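Long-range contact in alanine racemase (Oenococcus oeni PSU-1, PDB 3HUR), which belongs to the alanine racemase family, pairing an N-terminal TIM-barrel domain with a C-terminal domain rich in beta strands: residues 104-116 and 137-151. Sequence-based numbering, arbitrary orientation.
Sequences VITIPSLAWLQNL and GFDKADEISAAKKII
Leu-110 fits as a knob into the hole formed by Glu-143, Ala-146, Ala-147 and Ile-150 of the neighbouring helix. With CG anti to the backbone N (chi1 -170°), both its methyls meet Ala-146 CB, each at 3.9 Å, and CD1 also rests 3.7 Å from Glu-143 O and meets Ala-147. One turn on, Leu-113 sends CD1 to within 3.7 Å of Ala-147 CB, so this small methyl is touched by both leucines. At the next turn of the partner helix, Ile-150 CD1 packs against Gln-114 CG at 3.7 Å, the two side chains crossing at about a right angle. Deeper in, Ile-107 and Ile-151 reach tip to tip through their CD1 atoms (3.7 Å), and Leu-113 CD1 closes in on Ile-151 CD1 from the helix. The Phe-138 ring borders this cluster near the start of helix 110-114: Ile-107 CG2 meets its edge in plane, 3.8 Å from CE2, and Leu-110 N comes obliquely to CE1. These contacts join two successive helices on the outside of the TIM barrel, 110-114 and 141-153, each following a parallel strand, 103-107 and 123-128. The axes of 110-114 and 141-151 run nearly parallel, at 20°, and approach to 10.0 Å. The loops that lead into the two helices are tied by Gly-137 N donating to Pro-108 O at 2.9 Å, a bent bond (N-H...O 130°). Ser-109 OG caps helix 110-114 by accepting from Trp-112 N. Further out, Pro-108 CD and Leu-116 CD2 lie over opposite faces of the Trp-112 indole, each offset toward the rim, and its NE1 bonds to Trp-90 O. On the barrel side, Leu-157 of strand 157-163 touches both Leu-113 and Ile-151, and Leu-127 of strand 123-128 touches Phe-138.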
ATOM      1  N   VAL A 104       6.301  38.089 -14.415  1.00 34.82           N
ATOM      2  CA  VAL A 104       7.523  37.864 -15.138  1.00 34.60           C
ATOM      3  C   VAL A 104       7.450  36.529 -15.829  1.00 34.76           C
ATOM      4  O   VAL A 104       7.000  35.576 -15.244  1.00 35.99           O
ATOM      5  CB  VAL A 104       8.729  37.819 -14.184  1.00 34.71           C
ATOM      6  CG1 VAL A 104      10.014  37.458 -14.952  1.00 34.30           C
ATOM      7  CG2 VAL A 104       8.869  39.119 -13.432  1.00 33.70           C
ATOM      8  N   ILE A 105       7.940  36.435 -17.057  1.00 35.23           N
ATOM      9  CA  ILE A 105       8.016  35.155 -17.765  1.00 34.89           C
ATOM     10  C   ILE A 105       9.453  34.869 -18.232  1.00 35.74           C
ATOM     11  O   ILE A 105      10.292  35.766 -18.276  1.00 35.14           O
ATOM     12  CB  ILE A 105       7.020  35.069 -18.936  1.00 35.14           C
ATOM     13  CG1 ILE A 105       7.399  35.995 -20.096  1.00 35.12           C
ATOM     14  CG2 ILE A 105       5.574  35.381 -18.453  1.00 34.88           C
ATOM     15  CD1 ILE A 105       6.472  35.829 -21.279  1.00 33.04           C
ATOM     16  N   THR A 106       9.728  33.593 -18.508  1.00 36.26           N
ATOM     17  CA  THR A 106      11.025  33.132 -18.948  1.00 36.85           C
ATOM     18  C   THR A 106      11.113  33.237 -20.476  1.00 37.15           C
ATOM     19  O   THR A 106      10.139  32.993 -21.179  1.00 36.32           O
ATOM     20  CB  THR A 106      11.316  31.679 -18.496  1.00 36.65           C
ATOM     21  OG1 THR A 106      11.921  31.671 -17.200  1.00 37.72           O
ATOM     22  CG2 THR A 106      12.264  31.010 -19.425  1.00 37.52           C
ATOM     23  N   ILE A 107      12.279  33.651 -20.969  1.00 37.79           N
ATOM     24  CA  ILE A 107      12.533  33.633 -22.378  1.00 39.06           C
ATOM     25  C   ILE A 107      13.121  32.267 -22.669  1.00 39.60           C
ATOM     26  O   ILE A 107      14.170  31.911 -22.127  1.00 39.71           O
ATOM     27  CB  ILE A 107      13.536  34.694 -22.831  1.00 39.50           C
ATOM     28  CG1 ILE A 107      13.075  36.088 -22.424  1.00 40.28           C
ATOM     29  CG2 ILE A 107      13.664  34.605 -24.338  1.00 38.83           C
ATOM     30  CD1 ILE A 107      13.968  37.218 -22.915  1.00 40.15           C
ATOM     31  N   PRO A 108      12.454  31.498 -23.523  1.00 40.13           N
ATOM     32  CA  PRO A 108      12.842  30.121 -23.682  1.00 41.46           C
ATOM     33  C   PRO A 108      13.850  29.862 -24.781  1.00 42.53           C
ATOM     34  O   PRO A 108      14.529  28.827 -24.741  1.00 42.71           O
ATOM     35  CB  PRO A 108      11.513  29.452 -24.044  1.00 41.41           C
ATOM     36  CG  PRO A 108      10.841  30.461 -24.844  1.00 40.09           C
ATOM     37  CD  PRO A 108      11.151  31.756 -24.149  1.00 39.96           C
ATOM     38  N   SER A 109      13.906  30.762 -25.772  1.00 43.84           N
ATOM     39  CA  SER A 109      14.694  30.562 -27.004  1.00 44.36           C
ATOM     40  C   SER A 109      14.832  31.871 -27.789  1.00 44.72           C
ATOM     41  O   SER A 109      13.942  32.713 -27.716  1.00 44.41           O
ATOM     42  CB  SER A 109      14.019  29.505 -27.907  1.00 44.04           C
ATOM     43  OG  SER A 109      13.086  30.115 -28.786  1.00 44.08           O
ATOM     44  N   LEU A 110      15.915  32.010 -28.568  1.00 45.28           N
ATOM     45  CA  LEU A 110      16.068  33.158 -29.476  1.00 45.60           C
ATOM     46  C   LEU A 110      14.912  33.283 -30.460  1.00 45.70           C
ATOM     47  O   LEU A 110      14.398  34.383 -30.691  1.00 45.50           O
ATOM     48  CB  LEU A 110      17.404  33.130 -30.240  1.00 45.84           C
ATOM     49  CG  LEU A 110      17.739  34.429 -31.014  1.00 46.33           C
ATOM     50  CD1 LEU A 110      17.937  35.587 -30.066  1.00 43.24           C
ATOM     51  CD2 LEU A 110      18.967  34.258 -31.906  1.00 46.40           C
ATOM     52  N   ALA A 111      14.480  32.173 -31.031  1.00 46.54           N
ATOM     53  CA  ALA A 111      13.327  32.220 -31.953  1.00 47.56           C
ATOM     54  C   ALA A 111      12.104  32.953 -31.332  1.00 48.15           C
ATOM     55  O   ALA A 111      11.488  33.843 -31.956  1.00 47.46           O
ATOM     56  CB  ALA A 111      12.955  30.809 -32.403  1.00 47.60           C
ATOM     57  N   TRP A 112      11.802  32.595 -30.085  1.00 48.91           N
ATOM     58  CA  TRP A 112      10.668  33.161 -29.340  1.00 49.50           C
ATOM     59  C   TRP A 112      10.738  34.684 -29.264  1.00 49.92           C
ATOM     60  O   TRP A 112       9.734  35.363 -29.415  1.00 49.62           O
ATOM     61  CB  TRP A 112      10.619  32.541 -27.921  1.00 49.58           C
ATOM     62  CG  TRP A 112       9.474  33.021 -27.045  1.00 49.40           C
ATOM     63  CD1 TRP A 112       8.292  32.383 -26.825  1.00 48.44           C
ATOM     64  CD2 TRP A 112       9.416  34.241 -26.289  1.00 48.37           C
ATOM     65  NE1 TRP A 112       7.509  33.121 -25.984  1.00 48.04           N
ATOM     66  CE2 TRP A 112       8.168  34.271 -25.650  1.00 47.42           C
ATOM     67  CE3 TRP A 112      10.284  35.321 -26.118  1.00 47.20           C
ATOM     68  CZ2 TRP A 112       7.777  35.318 -24.840  1.00 46.62           C
ATOM     69  CZ3 TRP A 112       9.892  36.360 -25.313  1.00 46.81           C
ATOM     70  CH2 TRP A 112       8.652  36.349 -24.680  1.00 46.88           C
ATOM     71  N   LEU A 113      11.934  35.208 -29.001  1.00 51.42           N
ATOM     72  CA  LEU A 113      12.178  36.675 -28.912  1.00 52.12           C
ATOM     73  C   LEU A 113      12.064  37.361 -30.249  1.00 52.56           C
ATOM     74  O   LEU A 113      11.527  38.448 -30.337  1.00 53.40           O
ATOM     75  CB  LEU A 113      13.578  36.978 -28.370  1.00 52.16           C
ATOM     76  CG  LEU A 113      13.715  37.416 -26.920  1.00 52.01           C
ATOM     77  CD1 LEU A 113      15.185  37.788 -26.631  1.00 49.39           C
ATOM     78  CD2 LEU A 113      12.778  38.570 -26.627  1.00 50.52           C
ATOM     79  N   GLN A 114      12.602  36.730 -31.278  1.00 53.52           N
ATOM     80  CA  GLN A 114      12.578  37.310 -32.621  1.00 54.39           C
ATOM     81  C   GLN A 114      11.161  37.414 -33.123  1.00 54.97           C
ATOM     82  O   GLN A 114      10.826  38.393 -33.772  1.00 55.31           O
ATOM     83  CB  GLN A 114      13.414  36.484 -33.616  1.00 54.15           C
ATOM     84  CG  GLN A 114      14.896  36.477 -33.301  1.00 54.09           C
ATOM     85  CD  GLN A 114      15.651  35.367 -34.014  1.00 54.45           C
ATOM     86  OE1 GLN A 114      15.055  34.450 -34.585  1.00 53.19           O
ATOM     87  NE2 GLN A 114      16.974  35.436 -33.964  1.00 54.29           N
ATOM     88  N   ASN A 115      10.337  36.408 -32.816  1.00 55.92           N
ATOM     89  CA  ASN A 115       8.944  36.350 -33.297  1.00 56.41           C
ATOM     90  C   ASN A 115       7.925  36.933 -32.315  1.00 56.67           C
ATOM     91  O   ASN A 115       6.710  36.846 -32.561  1.00 56.76           O
ATOM     92  CB  ASN A 115       8.547  34.901 -33.642  1.00 56.75           C
ATOM     93  CG  ASN A 115       9.412  34.285 -34.764  1.00 57.84           C
ATOM     94  OD1 ASN A 115       9.350  34.702 -35.928  1.00 58.51           O
ATOM     95  ND2 ASN A 115      10.201  33.283 -34.410  1.00 56.18           N
ATOM     96  N   LEU A 116       8.397  37.512 -31.207  1.00 56.70           N
ATOM     97  CA  LEU A 116       7.505  38.267 -30.329  1.00 56.90           C
ATOM     98  C   LEU A 116       6.572  39.101 -31.176  1.00 57.02           C
ATOM     99  O   LEU A 116       7.036  39.831 -32.043  1.00 57.54           O
ATOM    100  CB  LEU A 116       8.281  39.222 -29.442  1.00 56.83           C
ATOM    101  CG  LEU A 116       8.501  38.771 -28.017  1.00 56.99           C
ATOM    102  CD1 LEU A 116       8.969  39.981 -27.248  1.00 57.34           C
ATOM    103  CD2 LEU A 116       7.234  38.205 -27.421  1.00 55.94           C
ATOM    104  N   GLY A 137      15.935  27.666 -22.544  1.00 55.00           N
ATOM    105  CA  GLY A 137      16.838  28.822 -22.661  1.00 54.66           C
ATOM    106  C   GLY A 137      18.111  28.637 -23.478  1.00 54.06           C
ATOM    107  O   GLY A 137      18.202  27.761 -24.334  1.00 54.10           O
ATOM    108  N   PHE A 138      19.105  29.464 -23.178  1.00 53.52           N
ATOM    109  CA  PHE A 138      20.194  29.757 -24.098  1.00 53.04           C
ATOM    110  C   PHE A 138      21.502  29.091 -23.729  1.00 53.31           C
ATOM    111  O   PHE A 138      21.991  29.301 -22.625  1.00 53.17           O
ATOM    112  CB  PHE A 138      20.436  31.253 -24.087  1.00 52.86           C
ATOM    113  CG  PHE A 138      19.277  32.063 -24.588  1.00 52.53           C
ATOM    114  CD1 PHE A 138      19.316  32.643 -25.847  1.00 53.50           C
ATOM    115  CD2 PHE A 138      18.158  32.270 -23.788  1.00 52.35           C
ATOM    116  CE1 PHE A 138      18.246  33.402 -26.311  1.00 54.34           C
ATOM    117  CE2 PHE A 138      17.096  33.018 -24.226  1.00 52.08           C
ATOM    118  CZ  PHE A 138      17.128  33.589 -25.492  1.00 54.27           C
ATOM    119  N   ASP A 139      22.083  28.327 -24.659  1.00 53.76           N
ATOM    120  CA  ASP A 139      23.376  27.637 -24.428  1.00 54.17           C
ATOM    121  C   ASP A 139      24.537  28.076 -25.359  1.00 54.88           C
ATOM    122  O   ASP A 139      25.609  27.444 -25.382  1.00 55.31           O
ATOM    123  CB  ASP A 139      23.204  26.106 -24.510  1.00 53.93           C
ATOM    124  CG  ASP A 139      22.787  25.619 -25.889  1.00 53.32           C
ATOM    125  OD1 ASP A 139      22.623  26.439 -26.817  1.00 53.65           O
ATOM    126  OD2 ASP A 139      22.622  24.393 -26.047  1.00 51.63           O
ATOM    127  N   LYS A 140      24.331  29.161 -26.098  1.00 55.06           N
ATOM    128  CA  LYS A 140      25.331  29.659 -27.044  1.00 55.36           C
ATOM    129  C   LYS A 140      25.584  31.145 -26.824  1.00 54.76           C
ATOM    130  O   LYS A 140      24.655  31.925 -26.654  1.00 54.98           O
ATOM    131  CB  LYS A 140      24.867  29.393 -28.472  1.00 55.81           C
ATOM    132  CG  LYS A 140      24.912  27.905 -28.848  1.00 58.26           C
ATOM    133  CD  LYS A 140      24.259  27.666 -30.215  1.00 62.42           C
ATOM    134  CE  LYS A 140      23.968  26.176 -30.472  1.00 64.71           C
ATOM    135  NZ  LYS A 140      23.093  26.014 -31.671  1.00 65.74           N
ATOM    136  N   ALA A 141      26.852  31.526 -26.813  1.00 54.34           N
ATOM    137  CA  ALA A 141      27.248  32.882 -26.458  1.00 53.99           C
ATOM    138  C   ALA A 141      26.751  33.902 -27.473  1.00 53.74           C
ATOM    139  O   ALA A 141      26.382  35.009 -27.100  1.00 53.20           O
ATOM    140  CB  ALA A 141      28.774  32.966 -26.306  1.00 53.82           C
ATOM    141  N   ASP A 142      26.717  33.520 -28.746  1.00 54.00           N
ATOM    142  CA  ASP A 142      26.267  34.442 -29.802  1.00 54.66           C
ATOM    143  C   ASP A 142      24.743  34.686 -29.762  1.00 53.97           C
ATOM    144  O   ASP A 142      24.275  35.820 -29.947  1.00 54.31           O
ATOM    145  CB  ASP A 142      26.739  33.984 -31.199  1.00 55.17           C
ATOM    146  CG  ASP A 142      26.259  32.572 -31.570  1.00 58.03           C
ATOM    147  OD1 ASP A 142      26.018  32.333 -32.778  1.00 61.27           O
ATOM    148  OD2 ASP A 142      26.125  31.707 -30.664  1.00 60.21           O
ATOM    149  N   GLU A 143      23.977  33.633 -29.488  1.00 53.19           N
ATOM    150  CA  GLU A 143      22.519  33.751 -29.312  1.00 52.28           C
ATOM    151  C   GLU A 143      22.131  34.656 -28.123  1.00 50.87           C
ATOM    152  O   GLU A 143      21.141  35.402 -28.192  1.00 49.67           O
ATOM    153  CB  GLU A 143      21.894  32.363 -29.162  1.00 52.51           C
ATOM    154  CG  GLU A 143      21.862  31.511 -30.450  1.00 54.13           C
ATOM    155  CD  GLU A 143      20.974  30.264 -30.287  1.00 57.98           C
ATOM    156  OE1 GLU A 143      20.755  29.835 -29.119  1.00 60.66           O
ATOM    157  OE2 GLU A 143      20.478  29.719 -31.306  1.00 59.52           O
ATOM    158  N   ILE A 144      22.927  34.621 -27.059  1.00 49.75           N
ATOM    159  CA  ILE A 144      22.652  35.441 -25.894  1.00 49.69           C
ATOM    160  C   ILE A 144      22.824  36.903 -26.263  1.00 50.08           C
ATOM    161  O   ILE A 144      21.942  37.715 -25.990  1.00 49.54           O
ATOM    162  CB  ILE A 144      23.533  35.051 -24.693  1.00 49.76           C
ATOM    163  CG1 ILE A 144      23.120  33.669 -24.179  1.00 49.67           C
ATOM    164  CG2 ILE A 144      23.443  36.082 -23.568  1.00 48.62           C
ATOM    165  CD1 ILE A 144      24.240  32.878 -23.514  1.00 49.12           C
ATOM    166  N   SER A 145      23.934  37.248 -26.927  1.00 50.62           N
ATOM    167  CA  SER A 145      24.116  38.640 -27.353  1.00 50.66           C
ATOM    168  C   SER A 145      23.127  39.034 -28.452  1.00 50.05           C
ATOM    169  O   SER A 145      22.664  40.164 -28.464  1.00 50.37           O
ATOM    170  CB  SER A 145      25.573  38.973 -27.736  1.00 50.79           C
ATOM    171  OG  SER A 145      26.009  38.218 -28.833  1.00 51.39           O
ATOM    172  N   ALA A 146      22.750  38.122 -29.341  1.00 49.77           N
ATOM    173  CA  ALA A 146      21.644  38.440 -30.262  1.00 50.12           C
ATOM    174  C   ALA A 146      20.440  38.837 -29.441  1.00 50.60           C
ATOM    175  O   ALA A 146      19.801  39.856 -29.709  1.00 52.11           O
ATOM    176  CB  ALA A 146      21.306  37.300 -31.144  1.00 49.87           C
ATOM    177  N   ALA A 147      20.174  38.068 -28.392  1.00 50.59           N
ATOM    178  CA  ALA A 147      18.977  38.260 -27.588  1.00 50.01           C
ATOM    179  C   ALA A 147      19.035  39.552 -26.790  1.00 49.72           C
ATOM    180  O   ALA A 147      18.025  40.242 -26.661  1.00 48.90           O
ATOM    181  CB  ALA A 147      18.781  37.067 -26.667  1.00 49.87           C
ATOM    182  N   LYS A 148      20.213  39.883 -26.256  1.00 49.96           N
ATOM    183  CA  LYS A 148      20.398  41.135 -25.468  1.00 50.16           C
ATOM    184  C   LYS A 148      20.172  42.369 -26.320  1.00 50.21           C
ATOM    185  O   LYS A 148      19.673  43.374 -25.818  1.00 50.82           O
ATOM    186  CB  LYS A 148      21.797  41.203 -24.882  1.00 50.11           C
ATOM    187  CG  LYS A 148      22.036  42.387 -23.968  1.00 51.26           C
ATOM    188  CD  LYS A 148      23.510  42.420 -23.460  1.00 51.61           C
ATOM    189  CE  LYS A 148      23.737  43.446 -22.308  1.00 52.75           C
ATOM    190  NZ  LYS A 148      23.242  44.825 -22.623  1.00 52.05           N
ATOM    191  N   LYS A 149      20.543  42.267 -27.604  1.00 50.02           N
ATOM    192  CA  LYS A 149      20.258  43.289 -28.619  1.00 49.97           C
ATOM    193  C   LYS A 149      18.779  43.496 -28.783  1.00 49.04           C
ATOM    194  O   LYS A 149      18.348  44.631 -28.785  1.00 49.50           O
ATOM    195  CB  LYS A 149      20.863  42.933 -30.006  1.00 50.35           C
ATOM    196  N   ILE A 150      18.004  42.418 -28.935  1.00 48.27           N
ATOM    197  CA  ILE A 150      16.560  42.552 -29.182  1.00 47.48           C
ATOM    198  C   ILE A 150      15.876  43.128 -27.987  1.00 47.84           C
ATOM    199  O   ILE A 150      14.993  43.961 -28.133  1.00 48.49           O
ATOM    200  CB  ILE A 150      15.878  41.243 -29.553  1.00 47.47           C
ATOM    201  CG1 ILE A 150      16.393  40.760 -30.908  1.00 45.71           C
ATOM    202  CG2 ILE A 150      14.322  41.428 -29.589  1.00 46.28           C
ATOM    203  CD1 ILE A 150      16.136  39.302 -31.179  1.00 45.30           C
ATOM    204  N   ILE A 151      16.318  42.732 -26.803  1.00 48.70           N
ATOM    205  CA  ILE A 151      15.775  43.269 -25.548  1.00 49.35           C
ATOM    206  C   ILE A 151      16.093  44.731 -25.352  1.00 50.52           C
ATOM    207  O   ILE A 151      15.201  45.529 -25.111  1.00 50.44           O
ATOM    208  CB  ILE A 151      16.285  42.467 -24.308  1.00 49.39           C
ATOM    209  CG1 ILE A 151      15.489  41.161 -24.167  1.00 48.37           C
ATOM    210  CG2 ILE A 151      16.194  43.305 -23.029  1.00 47.74           C
ATOM    211  CD1 ILE A 151      16.282  39.995 -23.582  1.00 47.34           C
TER